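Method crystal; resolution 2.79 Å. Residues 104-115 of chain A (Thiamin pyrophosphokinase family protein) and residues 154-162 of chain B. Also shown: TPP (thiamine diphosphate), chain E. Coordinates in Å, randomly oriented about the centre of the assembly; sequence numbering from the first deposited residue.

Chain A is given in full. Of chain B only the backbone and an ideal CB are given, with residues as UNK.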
# COMPACT_ATOMS: atom_id res chain seq x y z
N GLY A 104 0.26 -5.58 -7.75
CA GLY A 104 -0.43 -6.20 -6.63
C GLY A 104 0.40 -6.66 -5.43
O GLY A 104 -0.14 -7.01 -4.39
N ARG A 105 1.72 -6.66 -5.58
CA ARG A 105 2.62 -7.12 -4.53
C ARG A 105 2.93 -6.00 -3.55
O ARG A 105 3.42 -4.95 -3.94
CB ARG A 105 3.89 -7.72 -5.14
CG ARG A 105 3.89 -9.25 -5.08
CD ARG A 105 4.49 -9.91 -6.30
NE ARG A 105 5.96 -9.99 -6.35
CZ ARG A 105 6.82 -9.78 -5.35
NH1 ARG A 105 6.39 -9.47 -4.14
NH2 ARG A 105 8.12 -9.88 -5.58
N ILE A 106 2.63 -6.23 -2.28
CA ILE A 106 2.65 -5.13 -1.33
C ILE A 106 4.06 -4.73 -0.89
O ILE A 106 4.29 -3.57 -0.56
CB ILE A 106 1.64 -5.32 -0.15
CG1 ILE A 106 0.25 -5.69 -0.68
CG2 ILE A 106 1.54 -4.04 0.70
CD1 ILE A 106 -0.84 -5.70 0.37
N ASP A 107 5.01 -5.66 -0.92
CA ASP A 107 6.41 -5.28 -0.76
C ASP A 107 6.83 -4.25 -1.82
O ASP A 107 7.50 -3.27 -1.52
CB ASP A 107 7.35 -6.49 -0.76
CG ASP A 107 6.97 -7.55 -1.78
OD1 ASP A 107 6.01 -7.35 -2.55
OD2 ASP A 107 7.64 -8.60 -1.81
N HIS A 108 6.44 -4.49 -3.07
CA HIS A 108 6.69 -3.52 -4.12
C HIS A 108 5.83 -2.27 -3.96
O HIS A 108 6.29 -1.17 -4.23
CB HIS A 108 6.46 -4.14 -5.49
CG HIS A 108 7.59 -4.98 -5.95
ND1 HIS A 108 7.42 -6.14 -6.67
CD2 HIS A 108 8.93 -4.83 -5.79
CE1 HIS A 108 8.60 -6.67 -6.94
NE2 HIS A 108 9.54 -5.89 -6.42
N LEU A 109 4.59 -2.42 -3.54
CA LEU A 109 3.83 -1.21 -3.29
C LEU A 109 4.64 -0.30 -2.33
O LEU A 109 4.94 0.84 -2.67
CB LEU A 109 2.42 -1.51 -2.78
CG LEU A 109 1.66 -0.28 -2.28
CD1 LEU A 109 1.31 0.59 -3.44
CD2 LEU A 109 0.42 -0.67 -1.51
N LEU A 110 5.01 -0.81 -1.15
CA LEU A 110 5.78 -0.03 -0.17
C LEU A 110 7.22 0.33 -0.62
O LEU A 110 7.80 1.34 -0.20
CB LEU A 110 5.84 -0.79 1.15
CG LEU A 110 4.49 -1.13 1.77
CD1 LEU A 110 4.67 -2.10 2.93
CD2 LEU A 110 3.78 0.13 2.23
N ALA A 111 7.79 -0.51 -1.47
CA ALA A 111 9.06 -0.20 -2.10
C ALA A 111 8.92 1.13 -2.82
O ALA A 111 9.76 2.01 -2.68
CB ALA A 111 9.43 -1.30 -3.08
N ASN A 112 7.82 1.26 -3.57
CA ASN A 112 7.53 2.45 -4.35
C ASN A 112 7.15 3.65 -3.46
O ASN A 112 7.72 4.72 -3.58
CB ASN A 112 6.40 2.16 -5.35
CG ASN A 112 6.85 1.32 -6.55
OD1 ASN A 112 8.03 1.26 -6.89
ND2 ASN A 112 5.89 0.67 -7.21
N LEU A 113 6.20 3.44 -2.57
CA LEU A 113 5.70 4.47 -1.67
C LEU A 113 6.74 5.14 -0.75
O LEU A 113 6.46 6.16 -0.16
CB LEU A 113 4.63 3.82 -0.80
CG LEU A 113 3.83 4.70 0.14
CD1 LEU A 113 3.07 5.72 -0.67
CD2 LEU A 113 2.87 3.83 0.94
N TRP A 114 7.91 4.55 -0.60
CA TRP A 114 8.93 5.11 0.28
C TRP A 114 10.10 5.64 -0.55
O TRP A 114 11.17 5.91 -0.02
CB TRP A 114 9.43 4.05 1.28
CG TRP A 114 8.42 3.58 2.35
CD1 TRP A 114 7.40 4.30 2.92
CD2 TRP A 114 8.39 2.28 2.97
NE1 TRP A 114 6.72 3.51 3.83
CE2 TRP A 114 7.30 2.28 3.88
CE3 TRP A 114 9.15 1.12 2.83
CZ2 TRP A 114 6.99 1.15 4.64
CZ3 TRP A 114 8.83 0.01 3.58
CH2 TRP A 114 7.76 0.04 4.48
N LEU A 115 9.90 5.76 -1.86
CA LEU A 115 10.93 6.28 -2.75
C LEU A 115 11.60 7.58 -2.28
O LEU A 115 12.81 7.60 -2.08
CB LEU A 115 10.41 6.39 -4.18
CG LEU A 115 10.49 5.07 -4.94
CD1 LEU A 115 9.57 5.01 -6.13
CD2 LEU A 115 11.90 4.79 -5.36
N UNK B 154 5.33 -17.12 -2.99
CA UNK B 154 6.60 -17.30 -3.69
C UNK B 154 7.76 -16.45 -3.16
O UNK B 154 8.91 -16.79 -3.40
CB UNK B 154 6.40 -16.99 -5.17
N UNK B 155 7.47 -15.35 -2.48
CA UNK B 155 8.52 -14.40 -2.12
C UNK B 155 8.37 -13.98 -0.68
O UNK B 155 7.30 -14.09 -0.11
CB UNK B 155 8.49 -13.17 -3.03
N UNK B 156 9.44 -13.44 -0.12
CA UNK B 156 9.44 -13.00 1.26
C UNK B 156 9.94 -11.57 1.31
O UNK B 156 10.78 -11.19 0.50
CB UNK B 156 10.30 -13.92 2.14
N UNK B 157 9.45 -10.77 2.24
CA UNK B 157 9.91 -9.38 2.33
C UNK B 157 9.91 -8.83 3.75
O UNK B 157 8.99 -9.09 4.53
CB UNK B 157 9.03 -8.49 1.45
N UNK B 158 10.96 -8.08 4.08
CA UNK B 158 11.01 -7.43 5.37
C UNK B 158 10.87 -5.94 5.17
O UNK B 158 11.83 -5.26 4.79
CB UNK B 158 12.31 -7.77 6.11
N UNK B 159 9.66 -5.46 5.43
CA UNK B 159 9.33 -4.06 5.25
C UNK B 159 9.42 -3.36 6.60
O UNK B 159 8.59 -3.58 7.48
CB UNK B 159 7.94 -3.90 4.63
N UNK B 160 10.43 -2.52 6.77
CA UNK B 160 10.55 -1.74 7.97
C UNK B 160 9.65 -0.49 7.91
O UNK B 160 9.96 0.48 7.23
CB UNK B 160 12.01 -1.35 8.19
N UNK B 161 8.53 -0.54 8.61
CA UNK B 161 7.58 0.55 8.65
C UNK B 161 8.13 1.72 9.44
O UNK B 161 7.48 2.75 9.57
CB UNK B 161 6.25 0.08 9.25
N UNK B 162 9.32 1.55 10.01
CA UNK B 162 9.97 2.64 10.73
C UNK B 162 11.47 2.44 10.63
O UNK B 162 11.92 1.37 10.21
CB UNK B 162 9.52 2.70 12.19
N1' TPP E . 16.52 -8.30 0.65
C2' TPP E . 17.98 -8.11 0.81
CM2 TPP E . 18.34 -7.43 2.15
N3' TPP E . 18.61 -7.54 -0.39
C4' TPP E . 18.25 -8.16 -1.69
N4' TPP E . 18.92 -7.44 -2.79
C5' TPP E . 16.69 -8.14 -1.84
C6' TPP E . 16.12 -8.90 -0.62
C7' TPP E . 16.24 -8.78 -3.18
N3 TPP E . 16.53 -7.88 -4.35
C2 TPP E . 16.47 -6.44 -4.09
S1 TPP E . 15.19 -5.75 -5.18
C5 TPP E . 14.93 -7.26 -6.18
C4 TPP E . 15.99 -8.28 -5.71
CM4 TPP E . 15.46 -9.71 -5.75
C6 TPP E . 14.78 -7.09 -7.69
C7 TPP E . 13.30 -7.06 -8.12
O7 TPP E . 13.17 -6.12 -9.17
PA TPP E . 11.94 -6.00 -10.18
O1A TPP E . 10.85 -6.69 -9.28
O2A TPP E . 12.12 -6.33 -11.61
O3A TPP E . 11.34 -4.55 -10.45
PB TPP E . 9.90 -3.95 -10.67
O1B TPP E . 10.03 -2.40 -10.44
O2B TPP E . 9.75 -3.89 -12.25
O3B TPP E . 8.74 -4.71 -10.16

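Position 154 precedes the strand, with its CA-to-CB bond sideways to chain A and nothing of the chain A stretch within 5.5 Å of the ideal CB. Chain A sets no rule here, and almost any residue would do; the deposited one is B:Glu154, which makes no contact with the helix stretch.

Position 155 points toward chain A. Its ideal CB lies 4.2 Å from A:Arg105 NH2 and 4.8 Å from A:Asp107 OD2. The arginine looks like an invitation to an acid, but A:Arg105 NH1 is already in a salt bridge with A:Asp107 OD1, at 2.7 Å, so the charge is largely answered within chain A. What remains on offer is a flat guanidinium, which suits an aromatic ring, although a long amide could also lie along it; an acid would be set beside the A:Asp107 carboxylate. The residue is B:Tyr155. Its ring stacks on the guanidinium with the planes 11° apart, and A:Arg105 CZ sits 4.0 Å from the ring centroid, over the face, a cation-pi contact. The tyrosine hydroxyl is hydrogen-bonded elsewhere in the structure.

At 156 the extended backbone turns CA-to-CB away from chain A, which leaves the choice open on this side; B:Leu156 occupies it.

Position 157 is the tightest. CA-to-CB points toward the helix, the CA atom lies 6.2 Å from A:Asp107 CA, and the ideal CB is already 3.4 Å from A:Asp107 CB. A small residue, glycine, alanine or perhaps serine, is the natural reading. B:Ala157 puts its CB 3.4 Å from A:Asp107 CB, letting strand and helix come close.

Position 158 again points away, free of demands from chain A, and holds B:Tyr158.

Position 159 faces a mostly apolar site: its ideal CB is 3.9 Å from A:Trp114 CH2 and 4.1 Å from A:Leu110 CD1. Compact side chains such as alanine, cysteine, valine or threonine are plausible. The residue is B:Cys159, at chi1 m. Its SG reaches A:Leu110 CD1 at 4.1 Å and A:Asp107 CA at 4.1 Å, while its CB meets the edge of the indole, 4.0 Å from A:Trp114 CH2.

At 160 CA-to-CB points away, and the backbone does the touching: the carbonyl O lies 3.5 Å from A:Trp114 CH2, whatever the side chain. It is B:Cys160.

Position 161 also starts away, yet its ideal CB is 4.8 Å from A:Trp114 CZ2, so a flexible apolar chain such as leucine or methionine could bend back to the indole. B:Leu161 does so, with CD2 4.1 Å from A:Trp114 CZ2.

Position 162 points away with nothing of the chain A stretch within 5.5 Å of its ideal CB; many residues would serve, and B:Thr162 is found.

Chain B 154-162: EYLAYCCLT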
# COMPACT_ATOMS: atom_id res chain seq x y z
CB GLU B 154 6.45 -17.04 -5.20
CG GLU B 154 5.36 -17.85 -5.91
CD GLU B 154 4.99 -17.24 -7.28
OE1 GLU B 154 4.67 -16.03 -7.32
OE2 GLU B 154 5.00 -17.96 -8.30
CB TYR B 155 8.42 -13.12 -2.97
CG TYR B 155 8.49 -13.28 -4.47
CD1 TYR B 155 9.70 -13.21 -5.14
CD2 TYR B 155 7.34 -13.46 -5.21
CE1 TYR B 155 9.77 -13.34 -6.52
CE2 TYR B 155 7.40 -13.60 -6.59
CZ TYR B 155 8.62 -13.53 -7.24
OH TYR B 155 8.66 -13.65 -8.62
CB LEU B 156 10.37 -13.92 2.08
CG LEU B 156 10.81 -13.51 3.50
CD1 LEU B 156 9.85 -14.04 4.58
CD2 LEU B 156 12.24 -13.97 3.77
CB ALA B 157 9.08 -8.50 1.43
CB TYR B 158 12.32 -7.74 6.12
CG TYR B 158 12.51 -9.19 6.44
CD1 TYR B 158 12.03 -9.75 7.64
CD2 TYR B 158 13.16 -10.03 5.54
CE1 TYR B 158 12.22 -11.11 7.91
CE2 TYR B 158 13.35 -11.36 5.80
CZ TYR B 158 12.88 -11.90 6.98
OH TYR B 158 13.10 -13.24 7.19
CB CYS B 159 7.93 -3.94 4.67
SG CYS B 159 7.64 -4.92 3.17
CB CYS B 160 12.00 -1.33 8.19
SG CYS B 160 13.18 -2.69 8.00
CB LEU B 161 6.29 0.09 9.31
CG LEU B 161 5.69 -1.21 8.81
CD1 LEU B 161 4.77 -1.80 9.90
CD2 LEU B 161 4.96 -0.99 7.51
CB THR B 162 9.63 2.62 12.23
OG1 THR B 162 9.93 1.33 12.76
CG2 THR B 162 8.18 2.92 12.46
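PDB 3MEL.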